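Local atomic coordinates of telomere length regulator taz1 (Schizosaccharomyces pombe, PDB entry 4ZMI), a protein that binds double-stranded telomeric DNA, regulates telomere length and is needed for silencing of telomere-adjacent genes and for normal meiosis or sporulation. Residues T119-V124 with L168-Y173. Numbering follows the deposited sequence.
Sequences TLRSIV and LSCLPY. With MG (magnesium ion), chain B.
R121 and S122 of helix 118-130 meet C170 in a small, buried helix-to-loop contact near the centre of the domain, where the loop between helices 163-168 and 176-182 turns back over the helix. S122 OG lies 2.7 Å from C170 O, with L118 O also within hydrogen-bonding reach, and its one proton can serve only one of these carbonyls at a time. R121 carries CG anti to its own N (chi1 -157°), which sends the chain past C170, and a bend at chi3 (-52°) turns the guanidinium over the cysteine. C170 is modelled in two conformers; in one, SG sits over a guanidinium face, 3.8 Å from R121 CZ. R121 NH1 bonds F166 O, NH2 bonds K116 O, and the F166 ring adds a cation-pi contact. In this all-helical TRF-family domain of Taz1, a type I turn from L168 to L171 (L171 N to L168 O 3.0 Å) leads out of helix 163-168 into the loop, which holds a magnesium ion through L171 O (2.4 Å), Y173 O (2.5 Å) and a water. With an alanine at R121 the guanidinium is gone, and F166 O and K116 O would probably be left without these donors. Beyond the turn, L171 packs against L125 and L129, farther along helix 118-130.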
loop_
_atom_site.group_PDB
_atom_site.type_symbol
_atom_site.label_atom_id
_atom_site.label_comp_id
_atom_site.label_asym_id
_atom_site.label_seq_id
_atom_site.Cartn_x
_atom_site.Cartn_y
_atom_site.Cartn_z
ATOM N N THR A 119 -4.128 3.471 -0.113
ATOM C CA THR A 119 -3.196 2.726 0.750
ATOM C C THR A 119 -2.357 1.748 -0.047
ATOM O O THR A 119 -1.170 1.576 0.210
ATOM C CB THR A 119 -3.909 1.946 1.846
ATOM O OG1 THR A 119 -4.838 2.803 2.503
ATOM C CG2 THR A 119 -2.915 1.418 2.859
ATOM N N LEU A 120 -2.978 1.094 -1.018
ATOM C CA LEU A 120 -2.228 0.206 -1.899
ATOM C C LEU A 120 -1.237 1.050 -2.707
ATOM O O LEU A 120 -0.080 0.662 -2.902
ATOM C CB LEU A 120 -3.184 -0.551 -2.815
ATOM C CG LEU A 120 -3.955 -1.597 -2.030
ATOM C CD1 LEU A 120 -5.030 -2.282 -2.884
ATOM C CD2 LEU A 120 -2.976 -2.607 -1.491
ATOM N N ARG A 121 -1.678 2.228 -3.148
ATOM C CA ARG A 121 -0.767 3.114 -3.855
ATOM C C ARG A 121 0.465 3.405 -2.995
ATOM O O ARG A 121 1.607 3.329 -3.482
ATOM C CB ARG A 121 -1.453 4.411 -4.254
ATOM C CG ARG A 121 -0.762 5.081 -5.411
ATOM C CD ARG A 121 -1.329 6.449 -5.663
ATOM N NE ARG A 121 -2.769 6.379 -5.789
ATOM C CZ ARG A 121 -3.547 7.439 -5.888
ATOM N NH1 ARG A 121 -3.004 8.643 -5.893
ATOM N NH2 ARG A 121 -4.856 7.287 -5.989
ATOM N N SER A 122 0.233 3.702 -1.715
ATOM C CA SER A 122 1.333 3.993 -0.796
ATOM C C SER A 122 2.260 2.809 -0.721
ATOM O O SER A 122 3.467 2.968 -0.799
ATOM C CB SER A 122 0.789 4.293 0.611
ATOM O OG SER A 122 0.070 5.496 0.567
ATOM N N ILE A 123 1.694 1.615 -0.538
ATOM C CA ILE A 123 2.534 0.437 -0.340
ATOM C C ILE A 123 3.363 0.128 -1.574
ATOM O O ILE A 123 4.562 -0.108 -1.455
ATOM C CB ILE A 123 1.714 -0.782 0.096
ATOM C CG1 ILE A 123 1.012 -0.468 1.408
ATOM C CG2 ILE A 123 2.600 -2.012 0.279
ATOM C CD1 ILE A 123 -0.122 -1.409 1.714
ATOM N N VAL A 124 2.734 0.136 -2.754
ATOM C CA VAL A 124 3.470 -0.076 -4.003
ATOM C C VAL A 124 4.605 0.953 -4.217
ATOM O O VAL A 124 5.718 0.578 -4.549
ATOM C CB VAL A 124 2.521 -0.069 -5.233
ATOM C CG1 VAL A 124 3.313 -0.223 -6.538
ATOM C CG2 VAL A 124 1.485 -1.164 -5.114
ATOM N N LEU A 168 2.584 11.889 -4.955
ATOM C CA LEU A 168 2.908 12.516 -3.672
ATOM C C LEU A 168 1.769 12.556 -2.638
ATOM O O LEU A 168 2.011 12.562 -1.433
ATOM C CB LEU A 168 3.416 13.932 -3.916
ATOM C CG LEU A 168 4.715 13.987 -4.701
ATOM C CD1 LEU A 168 4.949 15.414 -5.215
ATOM C CD2 LEU A 168 5.894 13.503 -3.824
ATOM N N SER A 169 0.530 12.581 -3.113
ATOM C CA SER A 169 -0.614 12.621 -2.227
ATOM C C SER A 169 -0.658 11.377 -1.329
ATOM O O SER A 169 -1.326 11.379 -0.333
ATOM C CB SER A 169 -1.895 12.681 -3.051
ATOM O OG SER A 169 -2.094 11.415 -3.676
ATOM N N CYS A 170 0.061 10.316 -1.665
ATOM C CA CYS A 170 0.081 9.096 -0.866
ATOM C C CYS A 170 1.446 8.809 -0.246
ATOM O O CYS A 170 1.683 7.685 0.187
ATOM C CB CYS A 170 -0.307 7.881 -1.727
ATOM S SG CYS A 170 -1.984 7.878 -2.424
ATOM N N LEU A 171 2.355 9.783 -0.260
ATOM C CA LEU A 171 3.692 9.588 0.309
ATOM C C LEU A 171 3.993 10.658 1.360
ATOM O O LEU A 171 3.548 11.813 1.231
ATOM C CB LEU A 171 4.773 9.622 -0.771
ATOM C CG LEU A 171 4.720 8.510 -1.826
ATOM C CD1 LEU A 171 5.727 8.817 -2.879
ATOM C CD2 LEU A 171 5.043 7.177 -1.192
ATOM N N PRO A 172 4.758 10.285 2.407
ATOM C CA PRO A 172 5.115 11.246 3.460
ATOM C C PRO A 172 6.327 12.037 2.988
ATOM O O PRO A 172 7.252 12.333 3.741
ATOM C CB PRO A 172 5.447 10.344 4.654
ATOM C CG PRO A 172 6.015 9.104 4.002
ATOM C CD PRO A 172 5.256 8.930 2.706
ATOM N N TYR A 173 6.318 12.347 1.700
ATOM C CA TYR A 173 7.329 13.191 1.107
ATOM C C TYR A 173 6.639 14.334 0.382
ATOM O O TYR A 173 5.460 14.225 -0.009
ATOM C CB TYR A 173 8.200 12.366 0.169
ATOM C CG TYR A 173 8.725 11.126 0.843
ATOM C CD1 TYR A 173 8.314 9.852 0.440
ATOM C CD2 TYR A 173 9.616 11.227 1.913
ATOM C CE1 TYR A 173 8.792 8.703 1.075
ATOM C CE2 TYR A 173 10.102 10.088 2.555
ATOM C CZ TYR A 173 9.686 8.836 2.144
ATOM O OH TYR A 173 10.182 7.729 2.805
HETATM MG MG MG B . 3.067 14.075 0.493
HETATM O O HOH W 1 2.774 15.861 -1.106
#